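Glucose 1-dehydrogenase (Haloferax mediterranei, PDB 2B5W) catalyses the zinc-dependent oxidation of D-glucose to D-glucono-1,5-lactone, and of several other aldoses, preferring NADP(+) to NAD(+) as electron acceptor. Local coordinates at residues V87-F99 / P104-I117. The protein carries 1 engineered substitution. Sequence-based numbering, arbitrary orientation.
Sequences VRRPPASGTNEYF and PDMAPDGMYFERGI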
loop_
_atom_site.group_PDB
_atom_site.type_symbol
_atom_site.label_atom_id
_atom_site.label_comp_id
_atom_site.label_asym_id
_atom_site.label_seq_id
_atom_site.Cartn_x
_atom_site.Cartn_y
_atom_site.Cartn_z
ATOM N N VAL A 87 9.436 20.048 10.959
ATOM C CA VAL A 87 9.308 20.926 9.807
ATOM C C VAL A 87 7.934 21.564 9.651
ATOM O O VAL A 87 7.831 22.723 9.241
ATOM C CB VAL A 87 9.677 20.141 8.544
ATOM C CG1 VAL A 87 9.603 21.025 7.312
ATOM C CG2 VAL A 87 11.119 19.589 8.667
ATOM N N ARG A 88 6.855 20.843 9.992
ATOM C CA ARG A 88 5.541 21.383 9.692
ATOM C C ARG A 88 4.979 22.229 10.796
ATOM O O ARG A 88 5.116 21.934 11.977
ATOM C CB ARG A 88 4.565 20.264 9.334
ATOM C CG ARG A 88 4.783 19.724 7.962
ATOM C CD ARG A 88 3.804 18.679 7.485
ATOM N NE ARG A 88 4.082 18.295 6.100
ATOM C CZ ARG A 88 3.272 17.554 5.359
ATOM N NH1 ARG A 88 2.137 17.100 5.868
ATOM N NH2 ARG A 88 3.569 17.300 4.088
ATOM N N ARG A 89 4.348 23.312 10.368
ATOM C CA ARG A 89 3.682 24.268 11.262
ATOM C C ARG A 89 2.301 24.563 10.691
ATOM O O ARG A 89 2.061 24.427 9.485
ATOM C CB ARG A 89 4.498 25.549 11.382
ATOM C CG ARG A 89 5.878 25.337 11.968
ATOM C CD ARG A 89 5.913 25.030 13.454
ATOM N NE ARG A 89 7.273 24.893 13.943
ATOM C CZ ARG A 89 7.991 23.761 13.856
ATOM N NH1 ARG A 89 7.482 22.665 13.356
ATOM N NH2 ARG A 89 9.221 23.750 14.289
ATOM N N PRO A 90 1.395 24.997 11.553
ATOM C CA PRO A 90 0.029 25.291 11.098
ATOM C C PRO A 90 -0.006 26.378 10.052
ATOM O O PRO A 90 0.822 27.311 10.097
ATOM C CB PRO A 90 -0.697 25.731 12.383
ATOM C CG PRO A 90 0.186 25.502 13.490
ATOM C CD PRO A 90 1.553 25.164 13.005
ATOM N N PRO A 91 -0.942 26.273 9.113
ATOM C CA PRO A 91 -1.072 27.261 8.041
ATOM C C PRO A 91 -1.761 28.542 8.563
ATOM O O PRO A 91 -2.039 28.656 9.755
ATOM C CB PRO A 91 -1.961 26.544 7.022
ATOM C CG PRO A 91 -2.823 25.713 7.845
ATOM C CD PRO A 91 -1.980 25.232 9.014
ATOM N N ALA A 92 -2.044 29.445 7.636
ATOM C CA ALA A 92 -2.600 30.765 7.960
ATOM C C ALA A 92 -3.973 30.653 8.649
ATOM O O ALA A 92 -4.286 31.457 9.518
ATOM C CB ALA A 92 -2.680 31.632 6.677
ATOM N N SER A 93 -4.736 29.620 8.300
ATOM C CA SER A 93 -6.046 29.328 8.893
ATOM C C SER A 93 -5.982 28.821 10.334
ATOM O O SER A 93 -7.006 28.620 10.975
ATOM C CB SER A 93 -6.773 28.279 8.038
ATOM O OG SER A 93 -5.996 27.096 7.857
ATOM N N GLY A 94 -4.779 28.574 10.834
ATOM C CA GLY A 94 -4.581 28.169 12.196
ATOM C C GLY A 94 -4.605 26.651 12.290
ATOM O O GLY A 94 -4.382 25.949 11.297
ATOM N N THR A 95 -4.898 26.159 13.481
ATOM C CA THR A 95 -4.795 24.743 13.761
ATOM C C THR A 95 -5.904 23.970 13.039
ATOM O O THR A 95 -6.870 24.541 12.496
ATOM C CB THR A 95 -4.807 24.491 15.262
ATOM O OG1 THR A 95 -4.365 23.149 15.548
ATOM C CG2 THR A 95 -6.246 24.549 15.819
ATOM N N ASN A 96 -5.700 22.666 12.957
ATOM C CA ASN A 96 -6.649 21.766 12.323
ATOM C C ASN A 96 -6.488 20.368 12.938
ATOM O O ASN A 96 -5.641 20.180 13.790
ATOM C CB ASN A 96 -6.480 21.797 10.791
ATOM C CG ASN A 96 -5.083 21.351 10.329
ATOM O OD1 ASN A 96 -4.570 20.366 10.828
ATOM N ND2 ASN A 96 -4.527 22.039 9.330
ATOM N N GLU A 97 -7.304 19.410 12.506
ATOM C CA GLU A 97 -7.306 18.070 13.071
ATOM C C GLU A 97 -5.918 17.400 13.037
ATOM O O GLU A 97 -5.584 16.608 13.923
ATOM C CB GLU A 97 -8.314 17.186 12.327
ATOM C CG GLU A 97 -7.993 16.941 10.854
ATOM C CD GLU A 97 -8.916 15.918 10.241
ATOM O OE1 GLU A 97 -9.734 16.335 9.418
ATOM O OE2 GLU A 97 -8.838 14.717 10.591
ATOM N N TYR A 98 -5.147 17.699 12.003
ATOM C CA TYR A 98 -3.846 17.020 11.855
ATOM C C TYR A 98 -2.889 17.499 12.919
ATOM O O TYR A 98 -2.175 16.704 13.529
ATOM C CB TYR A 98 -3.301 17.187 10.442
ATOM C CG TYR A 98 -4.249 16.580 9.439
ATOM C CD1 TYR A 98 -5.140 17.364 8.756
ATOM C CD2 TYR A 98 -4.265 15.215 9.232
ATOM C CE1 TYR A 98 -6.016 16.821 7.861
ATOM C CE2 TYR A 98 -5.148 14.645 8.348
ATOM C CZ TYR A 98 -6.030 15.459 7.660
ATOM O OH TYR A 98 -6.916 14.921 6.752
ATOM N N PHE A 99 -2.877 18.802 13.189
ATOM C CA PHE A 99 -2.058 19.333 14.261
ATOM C C PHE A 99 -2.608 18.968 15.651
ATOM O O PHE A 99 -1.857 18.606 16.560
ATOM C CB PHE A 99 -1.867 20.854 14.090
ATOM C CG PHE A 99 -0.948 21.208 12.935
ATOM C CD1 PHE A 99 0.395 21.364 13.144
ATOM C CD2 PHE A 99 -1.414 21.289 11.648
ATOM C CE1 PHE A 99 1.255 21.647 12.087
ATOM C CE2 PHE A 99 -0.569 21.547 10.579
ATOM C CZ PHE A 99 0.802 21.723 10.821
ATOM N N PRO A 104 0.679 16.041 12.044
ATOM C CA PRO A 104 0.697 17.020 10.952
ATOM C C PRO A 104 1.413 16.532 9.701
ATOM O O PRO A 104 1.238 17.079 8.633
ATOM C CB PRO A 104 1.417 18.217 11.573
ATOM C CG PRO A 104 2.258 17.682 12.585
ATOM C CD PRO A 104 1.484 16.494 13.191
ATOM N N ASP A 105 2.203 15.476 9.839
ATOM C CA ASP A 105 2.874 14.866 8.728
ATOM C C ASP A 105 1.875 14.186 7.776
ATOM O O ASP A 105 2.226 13.831 6.667
ATOM C CB ASP A 105 3.886 13.847 9.258
ATOM C CG ASP A 105 3.225 12.770 10.039
ATOM O OD1 ASP A 105 2.786 13.051 11.168
ATOM O OD2 ASP A 105 3.102 11.621 9.587
ATOM N N MET A 106 0.617 14.026 8.218
ATOM C CA MET A 106 -0.443 13.473 7.378
ATOM C C MET A 106 -1.352 14.583 6.798
ATOM O O MET A 106 -2.311 14.305 6.098
ATOM C CB MET A 106 -1.318 12.470 8.156
ATOM C CG MET A 106 -0.508 11.367 8.884
ATOM S SD MET A 106 0.438 10.294 7.736
ATOM C CE MET A 106 -0.878 9.547 6.746
ATOM N N ALA A 107 -1.098 15.826 7.138
ATOM C CA ALA A 107 -1.949 16.915 6.601
ATOM C C ALA A 107 -1.794 16.974 5.085
ATOM O O ALA A 107 -0.705 16.835 4.562
ATOM C CB ALA A 107 -1.567 18.259 7.229
ATOM N N PRO A 108 -2.878 17.256 4.359
ATOM C CA PRO A 108 -2.801 17.443 2.913
ATOM C C PRO A 108 -2.393 18.849 2.501
ATOM O O PRO A 108 -2.336 19.741 3.349
ATOM C CB PRO A 108 -4.242 17.195 2.490
ATOM C CG PRO A 108 -4.988 17.693 3.540
ATOM C CD PRO A 108 -4.259 17.381 4.842
ATOM N N ASP A 109 -2.113 18.999 1.220
ATOM C CA ASP A 109 -1.674 20.264 0.650
ATOM C C ASP A 109 -2.575 21.398 1.127
ATOM O O ASP A 109 -3.798 21.260 1.143
ATOM C CB ASP A 109 -1.760 20.190 -0.874
ATOM C CG ASP A 109 -1.184 21.405 -1.543
ATOM O OD1 ASP A 109 0.056 21.517 -1.627
ATOM O OD2 ASP A 109 -1.904 22.299 -2.020
ATOM N N GLY A 110 -1.974 22.526 1.481
ATOM C CA GLY A 110 -2.748 23.665 1.981
ATOM C C GLY A 110 -3.070 23.701 3.474
ATOM O O GLY A 110 -3.423 24.755 3.989
ATOM N N MET A 111 -2.913 22.575 4.169
ATOM C CA MET A 111 -3.249 22.467 5.582
ATOM C C MET A 111 -2.011 22.430 6.494
ATOM O O MET A 111 -2.089 22.038 7.656
ATOM C CB MET A 111 -4.135 21.236 5.795
ATOM C CG MET A 111 -5.388 21.261 4.924
ATOM S SD MET A 111 -6.613 20.072 5.439
ATOM C CE MET A 111 -8.117 20.820 4.800
ATOM N N TYR A 112 -0.874 22.852 5.939
ATOM C CA TYR A 112 0.352 22.997 6.699
ATOM C C TYR A 112 1.228 23.968 5.951
ATOM O O TYR A 112 1.101 24.165 4.738
ATOM C CB TYR A 112 1.131 21.660 6.797
ATOM C CG TYR A 112 1.517 21.088 5.454
ATOM C CD1 TYR A 112 2.706 21.443 4.831
ATOM C CD2 TYR A 112 0.667 20.210 4.780
ATOM C CE1 TYR A 112 3.035 20.938 3.599
ATOM C CE2 TYR A 112 0.990 19.712 3.558
ATOM C CZ TYR A 112 2.179 20.051 2.971
ATOM O OH TYR A 112 2.516 19.545 1.726
ATOM N N PHE A 113 2.180 24.501 6.691
ATOM C CA PHE A 113 3.402 25.067 6.137
ATOM C C PHE A 113 4.571 24.123 6.478
ATOM O O PHE A 113 4.524 23.401 7.470
ATOM C CB PHE A 113 3.704 26.405 6.798
ATOM C CG PHE A 113 2.719 27.511 6.491
ATOM C CD1 PHE A 113 2.018 27.556 5.295
ATOM C CD2 PHE A 113 2.576 28.555 7.391
ATOM C CE1 PHE A 113 1.145 28.618 5.014
ATOM C CE2 PHE A 113 1.674 29.627 7.105
ATOM C CZ PHE A 113 1.003 29.641 5.921
ATOM N N GLU A 114 5.614 24.167 5.650
ATOM C CA GLU A 114 6.871 23.469 5.911
ATOM C C GLU A 114 7.970 24.517 5.991
ATOM O O GLU A 114 8.233 25.220 5.041
ATOM C CB GLU A 114 7.189 22.436 4.814
ATOM C CG GLU A 114 6.456 21.129 5.059
ATOM C CD GLU A 114 6.560 20.127 3.923
ATOM O OE1 GLU A 114 7.024 20.485 2.823
ATOM O OE2 GLU A 114 6.149 18.965 4.143
ATOM N N ARG A 115 8.597 24.608 7.131
ATOM C CA ARG A 115 9.653 25.594 7.353
ATOM C C ARG A 115 10.806 25.341 6.373
ATOM O O ARG A 115 11.318 24.224 6.248
ATOM C CB ARG A 115 10.108 25.539 8.808
ATOM C CG ARG A 115 9.052 26.120 9.771
ATOM C CD ARG A 115 9.527 26.692 11.081
ATOM N NE ARG A 115 10.563 27.707 10.898
ATOM C CZ ARG A 115 11.072 28.440 11.867
ATOM N NH1 ARG A 115 10.633 28.328 13.113
ATOM N NH2 ARG A 115 12.061 29.290 11.585
ATOM N N GLY A 116 11.190 26.406 5.659
ATOM C CA GLY A 116 12.248 26.355 4.668
ATOM C C GLY A 116 11.820 25.864 3.297
ATOM O O GLY A 116 12.640 25.730 2.401
ATOM N N ILE A 117 10.541 25.548 3.136
ATOM C CA ILE A 117 10.075 24.885 1.930
ATOM C C ILE A 117 8.825 25.556 1.364
ATOM O O ILE A 117 8.812 25.964 0.209
ATOM C CB ILE A 117 9.825 23.399 2.199
ATOM C CG1 ILE A 117 11.066 22.740 2.740
ATOM C CG2 ILE A 117 9.392 22.702 0.893
ATOM C CD1 ILE A 117 10.820 21.295 3.227
#
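A short antiparallel beta ladder in the GroES-like catalytic domain pairs R88 and R89 with E114 and F113, and it brings the substrate-binding residue E114 into the active site. R89 and F113 form its hydrogen-bonded pair, F113 N giving to R89 O at 2.8 Å and R89 N giving back to F113 O, while R115 N reaches V87 O one step further on. On the face shared by R88 and E114, the arginine chain runs extended from CG to NE, which lays it beside the E114 chain, pointing the same way, with guanidinium and carboxylate planes 42° apart. NE and NH2 both grip E114 OE2, NE at 2.9 Å, arriving from the same face of the carboxylate plane. NH1 turns to P104 O, at the start of the 3-10 turn 104-106, bonding in its carbonyl plane at 2.9 Å, and weakly to A107 O just beyond. Y112 lies flat against this group, its ring centroid 3.5 Å from R88 CZ and the planes 9° apart, a stacked cation-pi contact. Arginine suits the place because it offers in-plane donors and a flat face at once; an alanine here would probably leave E114 without its charged mate and free to turn, and uncover the Y112 ring. Prolines and aromatics supply much of the remaining packing: P91 CA sits over the centre of the F113 ring, P104 CB packs on the F99 ring, and A107 CA makes a CH-pi contact over the Y98 face. N96 OD1 caps helix 97-100, accepting from F99 N and, weakly, Y98 N, while ND2 gives to M111 O at 3.0 Å, tying the helix start to turn 108-111. Strand 113-115 lies between 88-89 and 119-120; V87 touches the zinc-binding E150 of helix 149-164, R88 the substrate-binding N303, and I117 packs on helix 39-46.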